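Local coordinates for protein glia-derived nexin (Homo sapiens, PDB 4DY0) that inhibits serine proteases such as thrombin, trypsin and urokinase, binds heparin, and promotes neurite extension by blocking thrombin, at residues G12-I17 with I253-I258; V19-V24 with L371-I376. All blocks are in the same frame, centred on the assembly; numbering follows the deposited sequence.

Contact 1. Residues G12-I17 with I253-I258; sequences GSNTGI and ISTKTI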
loop_
_atom_site.group_PDB
_atom_site.type_symbol
_atom_site.label_atom_id
_atom_site.label_comp_id
_atom_site.label_asym_id
_atom_site.label_seq_id
_atom_site.Cartn_x
_atom_site.Cartn_y
_atom_site.Cartn_z
ATOM N N GLY A 12 4.670 -3.911 -11.260
ATOM C CA GLY A 12 4.737 -4.050 -9.812
ATOM C C GLY A 12 3.481 -3.567 -9.113
ATOM O O GLY A 12 2.960 -4.237 -8.219
ATOM N N SER A 13 2.996 -2.395 -9.515
ATOM C CA SER A 13 1.798 -1.829 -8.912
ATOM C C SER A 13 0.578 -2.703 -9.173
ATOM O O SER A 13 -0.256 -2.888 -8.291
ATOM C CB SER A 13 1.554 -0.399 -9.402
ATOM O OG SER A 13 2.157 0.538 -8.525
ATOM N N ASN A 14 0.481 -3.244 -10.382
ATOM C CA ASN A 14 -0.633 -4.127 -10.706
ATOM C C ASN A 14 -0.602 -5.417 -9.900
ATOM O O ASN A 14 -1.646 -5.898 -9.465
ATOM C CB ASN A 14 -0.713 -4.410 -12.207
ATOM C CG ASN A 14 -1.535 -3.374 -12.946
ATOM O OD1 ASN A 14 -2.645 -3.032 -12.530
ATOM N ND2 ASN A 14 -0.996 -2.866 -14.046
ATOM N N THR A 15 0.590 -5.970 -9.696
ATOM C CA THR A 15 0.735 -7.127 -8.823
ATOM C C THR A 15 0.182 -6.764 -7.452
ATOM O O THR A 15 -0.620 -7.498 -6.876
ATOM C CB THR A 15 2.205 -7.573 -8.685
ATOM O OG1 THR A 15 2.651 -8.128 -9.924
ATOM C CG2 THR A 15 2.349 -8.632 -7.603
ATOM N N GLY A 16 0.605 -5.614 -6.940
ATOM C CA GLY A 16 0.150 -5.159 -5.640
ATOM C C GLY A 16 -1.350 -4.953 -5.585
ATOM O O GLY A 16 -1.995 -5.289 -4.597
ATOM N N ILE A 17 -1.909 -4.391 -6.648
ATOM C CA ILE A 17 -3.343 -4.134 -6.695
ATOM C C ILE A 17 -4.135 -5.448 -6.717
ATOM O O ILE A 17 -5.176 -5.575 -6.061
ATOM C CB ILE A 17 -3.714 -3.245 -7.899
ATOM C CG1 ILE A 17 -3.130 -1.842 -7.717
ATOM C CG2 ILE A 17 -5.227 -3.164 -8.073
ATOM C CD1 ILE A 17 -3.332 -0.930 -8.916
ATOM N N ILE A 253 -10.247 -3.567 -10.896
ATOM C CA ILE A 253 -9.508 -2.309 -10.914
ATOM C C ILE A 253 -8.023 -2.594 -11.076
ATOM O O ILE A 253 -7.481 -3.490 -10.436
ATOM C CB ILE A 253 -9.727 -1.467 -9.650
ATOM C CG1 ILE A 253 -11.178 -0.996 -9.570
ATOM C CG2 ILE A 253 -8.798 -0.264 -9.661
ATOM C CD1 ILE A 253 -11.407 0.107 -8.560
ATOM N N SER A 254 -7.373 -1.842 -11.951
ATOM C CA SER A 254 -5.945 -1.994 -12.166
ATOM C C SER A 254 -5.378 -0.638 -12.537
ATOM O O SER A 254 -6.093 0.369 -12.502
ATOM C CB SER A 254 -5.676 -2.994 -13.287
ATOM O OG SER A 254 -6.029 -2.439 -14.542
ATOM N N THR A 255 -4.100 -0.604 -12.898
ATOM C CA THR A 255 -3.495 0.652 -13.311
ATOM C C THR A 255 -4.221 1.196 -14.531
ATOM O O THR A 255 -4.344 2.406 -14.698
ATOM C CB THR A 255 -1.977 0.524 -13.586
ATOM O OG1 THR A 255 -1.736 -0.532 -14.520
ATOM C CG2 THR A 255 -1.224 0.231 -12.297
ATOM N N LYS A 256 -4.724 0.301 -15.373
ATOM C CA LYS A 256 -5.441 0.727 -16.568
ATOM C C LYS A 256 -6.635 1.594 -16.186
ATOM O O LYS A 256 -6.905 2.611 -16.827
ATOM C CB LYS A 256 -5.891 -0.475 -17.396
ATOM C CG LYS A 256 -4.747 -1.241 -18.038
ATOM N N THR A 257 -7.339 1.185 -15.137
ATOM C CA THR A 257 -8.485 1.927 -14.633
ATOM C C THR A 257 -8.053 3.333 -14.244
ATOM O O THR A 257 -8.691 4.318 -14.616
ATOM C CB THR A 257 -9.100 1.234 -13.397
ATOM O OG1 THR A 257 -9.237 -0.172 -13.645
ATOM C CG2 THR A 257 -10.464 1.826 -13.067
ATOM N N ILE A 258 -6.961 3.421 -13.492
ATOM C CA ILE A 258 -6.424 4.712 -13.085
ATOM C C ILE A 258 -6.052 5.559 -14.304
ATOM O O ILE A 258 -6.313 6.763 -14.332
ATOM C CB ILE A 258 -5.193 4.549 -12.180
ATOM C CG1 ILE A 258 -5.556 3.746 -10.934
ATOM C CG2 ILE A 258 -4.613 5.912 -11.813
ATOM C CD1 ILE A 258 -4.403 3.573 -9.975
#

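Contact 2. Residues V19-V24 with L371-I376; sequences VFNQIV and LFMGQI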
loop_
_atom_site.group_PDB
_atom_site.type_symbol
_atom_site.label_atom_id
_atom_site.label_comp_id
_atom_site.label_asym_id
_atom_site.label_seq_id
_atom_site.Cartn_x
_atom_site.Cartn_y
_atom_site.Cartn_z
ATOM N N VAL A 19 -3.362 -8.167 -5.332
ATOM C CA VAL A 19 -3.401 -8.633 -3.957
ATOM C C VAL A 19 -4.512 -7.912 -3.203
ATOM O O VAL A 19 -5.336 -8.545 -2.543
ATOM C CB VAL A 19 -2.047 -8.433 -3.246
ATOM C CG1 VAL A 19 -2.183 -8.689 -1.755
ATOM C CG2 VAL A 19 -0.989 -9.344 -3.868
ATOM N N PHE A 20 -4.550 -6.587 -3.318
ATOM C CA PHE A 20 -5.621 -5.814 -2.693
ATOM C C PHE A 20 -6.992 -6.367 -3.080
ATOM O O PHE A 20 -7.873 -6.526 -2.225
ATOM C CB PHE A 20 -5.524 -4.337 -3.080
ATOM C CG PHE A 20 -6.680 -3.503 -2.592
ATOM C CD1 PHE A 20 -6.663 -2.940 -1.322
ATOM C CD2 PHE A 20 -7.785 -3.279 -3.403
ATOM C CE1 PHE A 20 -7.720 -2.173 -0.873
ATOM C CE2 PHE A 20 -8.853 -2.513 -2.956
ATOM C CZ PHE A 20 -8.820 -1.958 -1.693
ATOM N N ASN A 21 -7.166 -6.658 -4.367
ATOM C CA ASN A 21 -8.447 -7.141 -4.879
ATOM C C ASN A 21 -8.847 -8.474 -4.263
ATOM O O ASN A 21 -10.030 -8.782 -4.120
ATOM C CB ASN A 21 -8.409 -7.257 -6.403
ATOM C CG ASN A 21 -8.331 -5.910 -7.081
ATOM O OD1 ASN A 21 -8.696 -4.888 -6.496
ATOM N ND2 ASN A 21 -7.863 -5.895 -8.325
ATOM N N GLN A 22 -7.852 -9.267 -3.899
ATOM C CA GLN A 22 -8.117 -10.531 -3.242
ATOM C C GLN A 22 -8.617 -10.300 -1.835
ATOM O O GLN A 22 -9.672 -10.806 -1.443
ATOM C CB GLN A 22 -6.848 -11.361 -3.173
ATOM C CG GLN A 22 -6.515 -12.086 -4.440
ATOM C CD GLN A 22 -5.496 -13.159 -4.180
ATOM O OE1 GLN A 22 -4.466 -13.223 -4.839
ATOM N NE2 GLN A 22 -5.763 -13.997 -3.184
ATOM N N ILE A 23 -7.844 -9.534 -1.074
ATOM C CA ILE A 23 -8.151 -9.295 0.328
ATOM C C ILE A 23 -9.539 -8.689 0.463
ATOM O O ILE A 23 -10.363 -9.145 1.249
ATOM C CB ILE A 23 -7.112 -8.367 0.971
ATOM C CG1 ILE A 23 -5.717 -8.986 0.854
ATOM C CG2 ILE A 23 -7.475 -8.094 2.429
ATOM C CD1 ILE A 23 -4.582 -8.015 1.128
ATOM N N VAL A 24 -9.783 -7.661 -0.336
ATOM C CA VAL A 24 -11.048 -6.944 -0.342
ATOM C C VAL A 24 -12.245 -7.837 -0.701
ATOM O O VAL A 24 -13.350 -7.654 -0.184
ATOM C CB VAL A 24 -10.934 -5.735 -1.294
ATOM C CG1 VAL A 24 -12.076 -5.693 -2.291
ATOM C CG2 VAL A 24 -10.795 -4.445 -0.496
ATOM N N LEU A 371 1.360 4.068 -4.213
ATOM C CA LEU A 371 1.917 3.930 -2.872
ATOM C C LEU A 371 0.893 3.392 -1.874
ATOM O O LEU A 371 1.238 2.630 -0.973
ATOM C CB LEU A 371 2.470 5.274 -2.396
ATOM C CG LEU A 371 3.318 6.011 -3.439
ATOM C CD1 LEU A 371 3.790 7.360 -2.919
ATOM C CD2 LEU A 371 4.498 5.160 -3.870
ATOM N N PHE A 372 -0.364 3.796 -2.039
ATOM C CA PHE A 372 -1.436 3.354 -1.156
ATOM C C PHE A 372 -2.653 2.953 -1.962
ATOM O O PHE A 372 -2.974 3.573 -2.982
ATOM C CB PHE A 372 -1.878 4.478 -0.216
ATOM C CG PHE A 372 -0.959 4.717 0.944
ATOM C CD1 PHE A 372 0.215 5.438 0.785
ATOM C CD2 PHE A 372 -1.293 4.264 2.208
ATOM C CE1 PHE A 372 1.050 5.680 1.862
ATOM C CE2 PHE A 372 -0.459 4.503 3.290
ATOM C CZ PHE A 372 0.715 5.211 3.114
ATOM N N MET A 373 -3.337 1.922 -1.485
ATOM C CA MET A 373 -4.657 1.582 -1.980
ATOM C C MET A 373 -5.494 1.148 -0.782
ATOM O O MET A 373 -5.075 0.295 0.006
ATOM C CB MET A 373 -4.577 0.469 -3.019
ATOM C CG MET A 373 -5.910 0.142 -3.669
ATOM S SD MET A 373 -5.722 -0.994 -5.050
ATOM C CE MET A 373 -7.377 -0.963 -5.749
ATOM N N GLY A 374 -6.671 1.739 -0.633
ATOM C CA GLY A 374 -7.474 1.460 0.543
ATOM C C GLY A 374 -8.965 1.364 0.300
ATOM O O GLY A 374 -9.526 2.057 -0.557
ATOM N N GLN A 375 -9.616 0.495 1.062
ATOM C CA GLN A 375 -11.062 0.496 1.093
ATOM C C GLN A 375 -11.474 0.898 2.502
ATOM O O GLN A 375 -11.122 0.237 3.477
ATOM C CB GLN A 375 -11.634 -0.868 0.686
ATOM C CG GLN A 375 -12.290 -1.638 1.799
ATOM C CD GLN A 375 -13.085 -2.830 1.295
ATOM O OE1 GLN A 375 -13.633 -2.803 0.196
ATOM N NE2 GLN A 375 -13.149 -3.887 2.101
ATOM N N ILE A 376 -12.193 2.007 2.611
ATOM C CA ILE A 376 -12.613 2.493 3.917
ATOM C C ILE A 376 -14.103 2.261 4.107
ATOM O O ILE A 376 -14.922 2.908 3.453
ATOM C CB ILE A 376 -12.308 3.994 4.090
ATOM C CG1 ILE A 376 -10.809 4.263 3.898
ATOM C CG2 ILE A 376 -12.795 4.488 5.449
ATOM C CD1 ILE A 376 -9.903 3.461 4.835
#

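Contact 1. Residues G12-I17 with I253-I258
Asn14 reaches across from helix 5-26 to the start of helix 255-262 and presents its amide to Thr255. Its OD1 accepts from Thr255 N at 2.9 Å, an almost straight bond (169° at the hydrogen); the donor stands 19° from the plane of the carbonyl. The NH2 half of the same amide gives a second bond to Thr255 OG1, modelled so short that its exact length is doubtful. The first torsion of Thr255 sets OG1 at this NH2 and turns CG2 toward Ile17 and Ser13.

The buried side is largely apolar. Ile17 CD1 lies 4.2 Å from Thr255 CG2, and Ser13 CB approaches the same methyl at 4.1 Å. Ile17, one helical turn after Asn14, also lays its CG2 methyl against the carbonyl oxygen of Ile253, 3.3 Å from Ile253 O, its CG2 being anti to the backbone N and its CG1 beside it (chi1 -67°). Ser13 OG plays a different part, bonding to Glu9 OE1 and Val370 N. Beyond this layer Ile17 packs on Met373 and Pro36, and Ile253 on Leu359 and Phe361 of strand 358-364. The Asn14 amide grips closely but on the solvent side, where Asn14 and Ser254 are partly exposed: Ser254 CB sits 3.1 Å from Asn14 OD1. The looser margin is at exposed Lys256, whose N donates to Ser254 OG.

Ser254 and Thr257 form a capping box: besides the Ser254 OG bond, Thr257 OG1 accepts from Ser254 N at 3.0 Å. Thr255 N, between these two capped amides, is taken by a side chain from another helix. In this serpin the first turn of helix 255-262 thus has one of its N-H groups satisfied by helix 5-26, and the partial positive charge of that helix start would probably polarise the Asn14 carbonyl further.

Contact 2. Residues V19-V24 with L371-I376
Phe20 of helix 5-26 lies against Met373 of strand 369-376 in a Met-aromatic contact within the serpin core, where this N-terminal helix covers beta-sheet B. Met373 CG stands over the middle of one ring face, 3.7 Å from the centroid and 5° off the normal, a CH-pi contact. The sulfur follows obliquely, 4.0 Å from that centroid, and CE closes to 3.3 Å from Phe20 CD2. Val24 CB lies over the opposite face, displaced toward the rim. Gln375 N meets the ring edge in plane, 3.8 Å from Phe20 CZ, and Asn21 OD1 also lies at the edge.

In both Phe20 (chi1 174°) and Met373, CG is anti to the backbone N, which carries each side chain toward the opposite segment. The two side chains cross at about a right angle. An alanine at Phe20 would probably open a gap between Met373 and Val24 and leave the thioether freer to turn.

Helix and strand segments run nearly parallel, their axes 17° apart. Farther out, Ile32, Ile34 and Leu359 also pack on Phe20, and Met373 touches Phe361. Leu371 and Phe372 form a classic beta bulge opposite Ile362. One turn after Phe20, Val24 CG2 packs 3.3 Å from Gln375 CD, on an amide whose NE2 is bonded to Asp30 O.

Contacts 1 and 2 follow one another down helix 5-26, their centres about 10 Å apart, and meet directly. Asn21 of contact 2 turns its ND2 to Ile253 O of contact 1 at 3.2 Å, a probable hydrogen bond. Met373 joins the two apolar layers: its SD lies 3.8 Å from Ile17 CG2, and its CE 4.2 Å from Ile253 CG2. Both contacts use helix 5-26, which thereby touches residues 253-258 and, near the C-terminus, strand 369-376. Both lie inside the serpin body, away from the predicted reactive bond between Arg346 and Ser347.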